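Local coordinates for coronin (Toxoplasma gondii, PDB 4OZU), which probably binds actin filaments as a full-length protein, of which this is the WD40 beta-propeller domain, at residues A17-L29 against L61-A73. Sequence-based numbering, arbitrary orientation.
Sequences AEAWKQQYSDLRL and LRLADIGRNPAVA
Y24 and I66 meet at a short parallel strand pairing on the rim of the WD40 beta-propeller, where the 67-68 strand edges a sheet that continues through 16-25 to 343-350. I66 CG1 stands 3.9 Å from the centroid of the Y24 ring and 5° off its normal, a CH-pi contact over the face that limits the ring's rotation. With CG1 anti to the backbone N (chi1 -167°), the I66 chain crosses the tyrosine at about a right angle and ends with CD1 3.6 Å from W20 CE3. At the far end of the ring, Y24 OH donates to L63 O over 2.5 Å; the acceptor lies in the ring plane and the hydroxyl in the carbonyl plane, on a lone pair, so this bond tethers that end of the ring. The backbones add a nearly straight bond from S25 N to G67 O (3.1 Å, 168°), although the donor sits above the carbonyl plane, and weak ones from G67 N to Q23 O and from N69 N to S25 O. Beyond the pairing, L27 and L61 reach tip to tip, CD2 to CD2 at 3.9 Å. In the second shell, I46 and L336 touch Y24, while the type I turn R62-D65 presents L63 O. That turn is closed by D65 N to R62 O and braced by a salt bridge, R62 NH1 meeting D65 OD2 at 3.0 Å from above the carboxylate plane.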
ATOM      1  N   ALA A  17     -11.340  13.771   8.984  1.00 25.04           N
ATOM      2  CA  ALA A  17     -11.518  13.362   7.605  1.00 25.00           C
ATOM      3  C   ALA A  17     -12.472  14.324   6.908  1.00 27.89           C
ATOM      4  O   ALA A  17     -13.550  14.607   7.425  1.00 30.42           O
ATOM      5  CB  ALA A  17     -12.050  11.941   7.540  1.00 27.77           C
ATOM      6  N   GLU A  18     -12.067  14.829   5.748  1.00 25.70           N
ATOM      7  CA  GLU A  18     -12.927  15.710   4.954  1.00 26.76           C
ATOM      8  C   GLU A  18     -13.040  15.183   3.525  1.00 26.53           C
ATOM      9  O   GLU A  18     -12.063  15.165   2.777  1.00 32.07           O
ATOM     10  CB  GLU A  18     -12.387  17.138   4.953  1.00 28.85           C
ATOM     11  CG  GLU A  18     -13.243  18.104   4.152  1.00 31.73           C
ATOM     12  CD  GLU A  18     -12.860  19.554   4.374  1.00 54.75           C
ATOM     13  OE1 GLU A  18     -11.677  19.897   4.177  1.00 75.76           O
ATOM     14  OE2 GLU A  18     -13.747  20.347   4.748  1.00 60.08           O
ATOM     15  N   ALA A  19     -14.229  14.712   3.169  1.00 26.09           N
ATOM     16  CA  ALA A  19     -14.499  14.296   1.803  1.00 30.15           C
ATOM     17  C   ALA A  19     -14.550  15.530   0.907  1.00 29.28           C
ATOM     18  O   ALA A  19     -15.228  16.497   1.226  1.00 31.41           O
ATOM     19  CB  ALA A  19     -15.809  13.523   1.727  1.00 33.13           C
ATOM     20  N   TRP A  20     -13.823  15.496  -0.204  1.00 28.49           N
ATOM     21  CA  TRP A  20     -13.850  16.596  -1.162  1.00 33.47           C
ATOM     22  C   TRP A  20     -15.236  16.774  -1.768  1.00 33.75           C
ATOM     23  O   TRP A  20     -15.969  15.810  -1.957  1.00 27.81           O
ATOM     24  CB  TRP A  20     -12.857  16.358  -2.294  1.00 25.72           C
ATOM     25  CG  TRP A  20     -11.420  16.429  -1.906  1.00 27.36           C
ATOM     26  CD1 TRP A  20     -10.882  16.198  -0.673  1.00 28.12           C
ATOM     27  CD2 TRP A  20     -10.325  16.752  -2.770  1.00 25.41           C
ATOM     28  NE1 TRP A  20      -9.513  16.353  -0.719  1.00 25.05           N
ATOM     29  CE2 TRP A  20      -9.148  16.696  -1.994  1.00 28.75           C
ATOM     30  CE3 TRP A  20     -10.225  17.081  -4.125  1.00 26.31           C
ATOM     31  CZ2 TRP A  20      -7.891  16.959  -2.529  1.00 24.28           C
ATOM     32  CZ3 TRP A  20      -8.976  17.340  -4.653  1.00 28.24           C
ATOM     33  CH2 TRP A  20      -7.826  17.276  -3.858  1.00 27.22           C
ATOM     34  N   LYS A  21     -15.586  18.007  -2.103  1.00 28.09           N
ATOM     35  CA  LYS A  21     -16.800  18.238  -2.872  1.00 28.44           C
ATOM     36  C   LYS A  21     -16.580  17.723  -4.295  1.00 28.49           C
ATOM     37  O   LYS A  21     -17.480  17.156  -4.909  1.00 36.01           O
ATOM     38  CB  LYS A  21     -17.178  19.718  -2.866  1.00 29.47           C
ATOM     39  CG  LYS A  21     -17.657  20.212  -1.503  1.00 37.70           C
ATOM     40  CD  LYS A  21     -19.016  19.620  -1.127  1.00 53.99           C
ATOM     41  CE  LYS A  21     -19.326  19.787   0.355  1.00 81.99           C
ATOM     42  NZ  LYS A  21     -18.411  18.995   1.225  1.00101.27           N
ATOM     43  N   GLN A  22     -15.367  17.919  -4.803  1.00 29.26           N
ATOM     44  CA  GLN A  22     -15.006  17.446  -6.131  1.00 27.92           C
ATOM     45  C   GLN A  22     -14.784  15.937  -6.134  1.00 27.23           C
ATOM     46  O   GLN A  22     -14.430  15.353  -5.111  1.00 32.72           O
ATOM     47  CB  GLN A  22     -13.745  18.150  -6.628  1.00 27.55           C
ATOM     48  CG  GLN A  22     -13.930  19.633  -6.909  1.00 30.43           C
ATOM     49  CD  GLN A  22     -12.626  20.317  -7.274  1.00 50.86           C
ATOM     50  OE1 GLN A  22     -12.327  20.519  -8.451  1.00 40.08           O
ATOM     51  NE2 GLN A  22     -11.842  20.680  -6.262  1.00 38.60           N
ATOM     52  N   GLN A  23     -14.994  15.326  -7.295  1.00 35.05           N
ATOM     53  CA  GLN A  23     -14.808  13.888  -7.472  1.00 30.11           C
ATOM     54  C   GLN A  23     -14.231  13.599  -8.848  1.00 29.04           C
ATOM     55  O   GLN A  23     -14.379  14.409  -9.768  1.00 33.95           O
ATOM     56  CB  GLN A  23     -16.138  13.147  -7.327  1.00 33.91           C
ATOM     57  CG  GLN A  23     -16.875  13.378  -6.023  1.00 37.97           C
ATOM     58  CD  GLN A  23     -18.278  12.789  -6.039  1.00 38.59           C
ATOM     59  OE1 GLN A  23     -18.934  12.736  -7.083  1.00 38.34           O
ATOM     60  NE2 GLN A  23     -18.741  12.338  -4.880  1.00 55.50           N
ATOM     61  N   TYR A  24     -13.584  12.444  -8.987  1.00 27.19           N
ATOM     62  CA  TYR A  24     -13.328  11.872 -10.298  1.00 27.89           C
ATOM     63  C   TYR A  24     -14.583  11.073 -10.624  1.00 31.45           C
ATOM     64  O   TYR A  24     -14.860  10.074  -9.966  1.00 32.98           O
ATOM     65  CB  TYR A  24     -12.075  10.989 -10.308  1.00 27.02           C
ATOM     66  CG  TYR A  24     -10.861  11.635  -9.673  1.00 25.85           C
ATOM     67  CD1 TYR A  24     -10.668  11.600  -8.296  1.00 24.89           C
ATOM     68  CD2 TYR A  24      -9.904  12.278 -10.453  1.00 29.19           C
ATOM     69  CE1 TYR A  24      -9.559  12.188  -7.711  1.00 27.65           C
ATOM     70  CE2 TYR A  24      -8.795  12.872  -9.881  1.00 25.22           C
ATOM     71  CZ  TYR A  24      -8.625  12.821  -8.509  1.00 27.41           C
ATOM     72  OH  TYR A  24      -7.527  13.415  -7.945  1.00 33.02           O
ATOM     73  N   SER A  25     -15.358  11.521 -11.608  1.00 30.43           N
ATOM     74  CA  SER A  25     -16.663  10.917 -11.868  1.00 32.81           C
ATOM     75  C   SER A  25     -16.846  10.492 -13.325  1.00 33.21           C
ATOM     76  O   SER A  25     -16.004  10.770 -14.182  1.00 35.87           O
ATOM     77  CB  SER A  25     -17.779  11.886 -11.461  1.00 46.19           C
ATOM     78  OG  SER A  25     -17.770  13.056 -12.257  1.00 34.05           O
ATOM     79  N   ASP A  26     -17.958   9.805 -13.577  1.00 34.95           N
ATOM     80  CA  ASP A  26     -18.266   9.223 -14.879  1.00 36.58           C
ATOM     81  C   ASP A  26     -17.186   8.243 -15.323  1.00 39.58           C
ATOM     82  O   ASP A  26     -16.854   8.125 -16.506  1.00 38.09           O
ATOM     83  CB  ASP A  26     -18.474  10.326 -15.919  1.00 38.80           C
ATOM     84  CG  ASP A  26     -19.907  10.819 -15.951  1.00 86.28           C
ATOM     85  OD1 ASP A  26     -20.820   9.985 -16.140  1.00115.06           O
ATOM     86  OD2 ASP A  26     -20.127  12.030 -15.766  1.00 99.16           O
ATOM     87  N   LEU A  27     -16.650   7.522 -14.349  1.00 37.63           N
ATOM     88  CA  LEU A  27     -15.692   6.467 -14.622  1.00 35.36           C
ATOM     89  C   LEU A  27     -16.427   5.146 -14.822  1.00 35.56           C
ATOM     90  O   LEU A  27     -17.610   5.042 -14.524  1.00 36.47           O
ATOM     91  CB  LEU A  27     -14.689   6.349 -13.476  1.00 32.28           C
ATOM     92  CG  LEU A  27     -13.958   7.637 -13.080  1.00 31.39           C
ATOM     93  CD1 LEU A  27     -13.052   7.364 -11.880  1.00 29.31           C
ATOM     94  CD2 LEU A  27     -13.162   8.198 -14.248  1.00 39.75           C
ATOM     95  N   ARG A  28     -15.709   4.149 -15.333  1.00 38.93           N
ATOM     96  CA  ARG A  28     -16.221   2.788 -15.478  1.00 41.73           C
ATOM     97  C   ARG A  28     -15.278   1.831 -14.759  1.00 39.80           C
ATOM     98  O   ARG A  28     -14.399   1.231 -15.377  1.00 38.25           O
ATOM     99  CB  ARG A  28     -16.344   2.407 -16.954  1.00 56.57           C
ATOM    100  CG  ARG A  28     -17.546   3.013 -17.667  1.00 68.28           C
ATOM    101  CD  ARG A  28     -18.812   2.198 -17.437  1.00 78.87           C
ATOM    102  NE  ARG A  28     -18.643   0.796 -17.823  1.00 59.19           N
ATOM    103  CZ  ARG A  28     -18.838   0.314 -19.051  1.00 74.03           C
ATOM    104  NH1 ARG A  28     -19.214   1.111 -20.044  1.00 65.69           N
ATOM    105  NH2 ARG A  28     -18.653  -0.978 -19.285  1.00 90.56           N
ATOM    106  N   LEU A  29     -15.461   1.700 -13.450  1.00 36.13           N
ATOM    107  CA  LEU A  29     -14.499   0.994 -12.608  1.00 36.28           C
ATOM    108  C   LEU A  29     -14.923  -0.432 -12.282  1.00 38.10           C
ATOM    109  O   LEU A  29     -16.110  -0.738 -12.178  1.00 44.06           O
ATOM    110  CB  LEU A  29     -14.288   1.764 -11.309  1.00 35.36           C
ATOM    111  CG  LEU A  29     -13.779   3.193 -11.496  1.00 39.68           C
ATOM    112  CD1 LEU A  29     -13.789   3.936 -10.174  1.00 40.98           C
ATOM    113  CD2 LEU A  29     -12.383   3.177 -12.099  1.00 37.04           C
ATOM    114  N   LEU A  61      -5.462   7.824 -14.610  1.00 33.32           N
ATOM    115  CA  LEU A  61      -5.940   9.197 -14.492  1.00 37.09           C
ATOM    116  C   LEU A  61      -4.829  10.075 -13.952  1.00 27.73           C
ATOM    117  O   LEU A  61      -3.963   9.596 -13.222  1.00 25.09           O
ATOM    118  CB  LEU A  61      -7.143   9.282 -13.550  1.00 33.17           C
ATOM    119  CG  LEU A  61      -8.475   8.650 -13.952  1.00 58.57           C
ATOM    120  CD1 LEU A  61      -8.401   7.134 -13.987  1.00 75.46           C
ATOM    121  CD2 LEU A  61      -9.548   9.106 -12.978  1.00 44.46           C
ATOM    122  N   ARG A  62      -4.855  11.356 -14.291  1.00 25.56           N
ATOM    123  CA  ARG A  62      -3.970  12.306 -13.634  1.00 27.45           C
ATOM    124  C   ARG A  62      -4.620  12.779 -12.340  1.00 28.06           C
ATOM    125  O   ARG A  62      -5.781  13.185 -12.328  1.00 29.79           O
ATOM    126  CB  ARG A  62      -3.650  13.488 -14.549  1.00 34.73           C
ATOM    127  CG  ARG A  62      -2.805  13.097 -15.755  1.00 50.09           C
ATOM    128  CD  ARG A  62      -2.221  14.304 -16.479  1.00 54.34           C
ATOM    129  NE  ARG A  62      -1.313  15.065 -15.621  1.00 87.48           N
ATOM    130  CZ  ARG A  62      -1.600  16.232 -15.044  1.00 84.32           C
ATOM    131  NH1 ARG A  62      -2.781  16.816 -15.227  1.00 78.16           N
ATOM    132  NH2 ARG A  62      -0.693  16.826 -14.281  1.00 56.17           N
ATOM    133  N   LEU A  63      -3.858  12.707 -11.250  1.00 26.71           N
ATOM    134  CA  LEU A  63      -4.325  13.115  -9.930  1.00 30.32           C
ATOM    135  C   LEU A  63      -4.892  14.536  -9.945  1.00 37.41           C
ATOM    136  O   LEU A  63      -5.898  14.822  -9.297  1.00 27.71           O
ATOM    137  CB  LEU A  63      -3.171  13.004  -8.927  1.00 29.43           C
ATOM    138  CG  LEU A  63      -3.447  13.264  -7.450  1.00 35.21           C
ATOM    139  CD1 LEU A  63      -4.417  12.255  -6.890  1.00 25.57           C
ATOM    140  CD2 LEU A  63      -2.142  13.229  -6.676  1.00 33.08           C
ATOM    141  N   ALA A  64      -4.258  15.415 -10.714  1.00 31.71           N
ATOM    142  CA  ALA A  64      -4.636  16.821 -10.748  1.00 31.14           C
ATOM    143  C   ALA A  64      -5.925  17.076 -11.532  1.00 34.66           C
ATOM    144  O   ALA A  64      -6.615  18.073 -11.295  1.00 37.34           O
ATOM    145  CB  ALA A  64      -3.503  17.642 -11.336  1.00 31.58           C
ATOM    146  N   ASP A  65      -6.249  16.185 -12.461  1.00 35.38           N
ATOM    147  CA  ASP A  65      -7.378  16.408 -13.361  1.00 51.12           C
ATOM    148  C   ASP A  65      -8.670  15.846 -12.783  1.00 39.79           C
ATOM    149  O   ASP A  65      -9.254  14.901 -13.318  1.00 36.77           O
ATOM    150  CB  ASP A  65      -7.092  15.789 -14.731  1.00 46.69           C
ATOM    151  CG  ASP A  65      -5.974  16.507 -15.474  1.00 75.44           C
ATOM    152  OD1 ASP A  65      -5.716  17.694 -15.169  1.00 50.16           O
ATOM    153  OD2 ASP A  65      -5.356  15.884 -16.365  1.00 77.93           O
ATOM    154  N   ILE A  66      -9.110  16.442 -11.682  1.00 32.96           N
ATOM    155  CA  ILE A  66     -10.323  16.007 -11.014  1.00 29.41           C
ATOM    156  C   ILE A  66     -11.540  16.544 -11.766  1.00 31.45           C
ATOM    157  O   ILE A  66     -11.451  17.552 -12.477  1.00 37.74           O
ATOM    158  CB  ILE A  66     -10.341  16.469  -9.538  1.00 29.78           C
ATOM    159  CG1 ILE A  66     -11.440  15.737  -8.759  1.00 35.54           C
ATOM    160  CG2 ILE A  66     -10.498  17.984  -9.445  1.00 34.19           C
ATOM    161  CD1 ILE A  66     -11.164  15.635  -7.264  1.00 28.11           C
ATOM    162  N   GLY A  67     -12.668  15.858 -11.620  1.00 32.13           N
ATOM    163  CA  GLY A  67     -13.908  16.278 -12.246  1.00 34.23           C
ATOM    164  C   GLY A  67     -14.558  15.193 -13.083  1.00 35.07           C
ATOM    165  O   GLY A  67     -14.210  14.013 -12.989  1.00 33.92           O
ATOM    166  N   ARG A  68     -15.510  15.612 -13.907  1.00 37.28           N
ATOM    167  CA  ARG A  68     -16.314  14.699 -14.711  1.00 38.66           C
ATOM    168  C   ARG A  68     -15.564  14.215 -15.945  1.00 72.71           C
ATOM    169  O   ARG A  68     -14.788  14.963 -16.546  1.00 79.52           O
ATOM    170  CB  ARG A  68     -17.626  15.386 -15.124  1.00 42.28           C
ATOM    171  CG  ARG A  68     -18.427  14.630 -16.179  1.00 47.56           C
ATOM    172  CD  ARG A  68     -19.927  14.899 -16.084  1.00 51.52           C
ATOM    173  NE  ARG A  68     -20.288  16.272 -16.410  1.00 55.59           N
ATOM    174  CZ  ARG A  68     -21.535  16.736 -16.405  1.00 66.18           C
ATOM    175  NH1 ARG A  68     -22.549  15.943 -16.087  1.00 83.41           N
ATOM    176  NH2 ARG A  68     -21.771  17.999 -16.718  1.00 61.36           N
ATOM    177  N   ASN A  69     -15.817  12.956 -16.299  1.00 83.90           N
ATOM    178  CA  ASN A  69     -15.258  12.301 -17.485  1.00 67.03           C
ATOM    179  C   ASN A  69     -13.824  12.722 -17.797  1.00 58.45           C
ATOM    180  O   ASN A  69     -13.544  13.256 -18.872  1.00 59.72           O
ATOM    181  CB  ASN A  69     -16.153  12.569 -18.699  1.00 58.83           C
ATOM    182  CG  ASN A  69     -15.877  11.614 -19.847  1.00 81.11           C
ATOM    183  OD1 ASN A  69     -15.259  10.563 -19.664  1.00 88.23           O
ATOM    184  ND2 ASN A  69     -16.335  11.975 -21.038  1.00 84.10           N
ATOM    185  N   PRO A  70     -12.908  12.481 -16.850  1.00 39.66           N
ATOM    186  CA  PRO A  70     -11.500  12.845 -17.030  1.00 58.73           C
ATOM    187  C   PRO A  70     -10.837  11.990 -18.102  1.00 75.87           C
ATOM    188  O   PRO A  70     -11.391  10.960 -18.488  1.00 77.32           O
ATOM    189  CB  PRO A  70     -10.893  12.579 -15.653  1.00 38.61           C
ATOM    190  CG  PRO A  70     -11.732  11.493 -15.090  1.00 39.65           C
ATOM    191  CD  PRO A  70     -13.126  11.735 -15.599  1.00 40.20           C
ATOM    192  N   ALA A  71      -9.675  12.418 -18.583  1.00 47.57           N
ATOM    193  CA  ALA A  71      -8.930  11.645 -19.569  1.00 47.77           C
ATOM    194  C   ALA A  71      -8.390  10.372 -18.934  1.00 64.09           C
ATOM    195  O   ALA A  71      -7.560  10.424 -18.025  1.00 73.15           O
ATOM    196  CB  ALA A  71      -7.799  12.469 -20.151  1.00 44.06           C
ATOM    197  N   VAL A  72      -8.873   9.234 -19.418  1.00 64.30           N
ATOM    198  CA  VAL A  72      -8.434   7.938 -18.921  1.00 59.09           C
ATOM    199  C   VAL A  72      -7.581   7.244 -19.973  1.00 38.94           C
ATOM    200  O   VAL A  72      -8.089   6.799 -21.003  1.00 34.02           O
ATOM    201  CB  VAL A  72      -9.627   7.037 -18.548  1.00 58.26           C
ATOM    202  CG1 VAL A  72      -9.137   5.736 -17.928  1.00 54.95           C
ATOM    203  CG2 VAL A  72     -10.557   7.759 -17.589  1.00 53.19           C
ATOM    204  N   ALA A  73      -6.279   7.180 -19.716  1.00 37.82           N
ATOM    205  CA  ALA A  73      -5.379   6.380 -20.528  1.00 37.77           C
ATOM    206  C   ALA A  73      -5.601   4.914 -20.159  1.00 34.41           C
ATOM    207  O   ALA A  73      -6.153   4.622 -19.095  1.00 34.26           O
ATOM    208  CB  ALA A  73      -3.939   6.797 -20.299  1.00 37.72           C
TER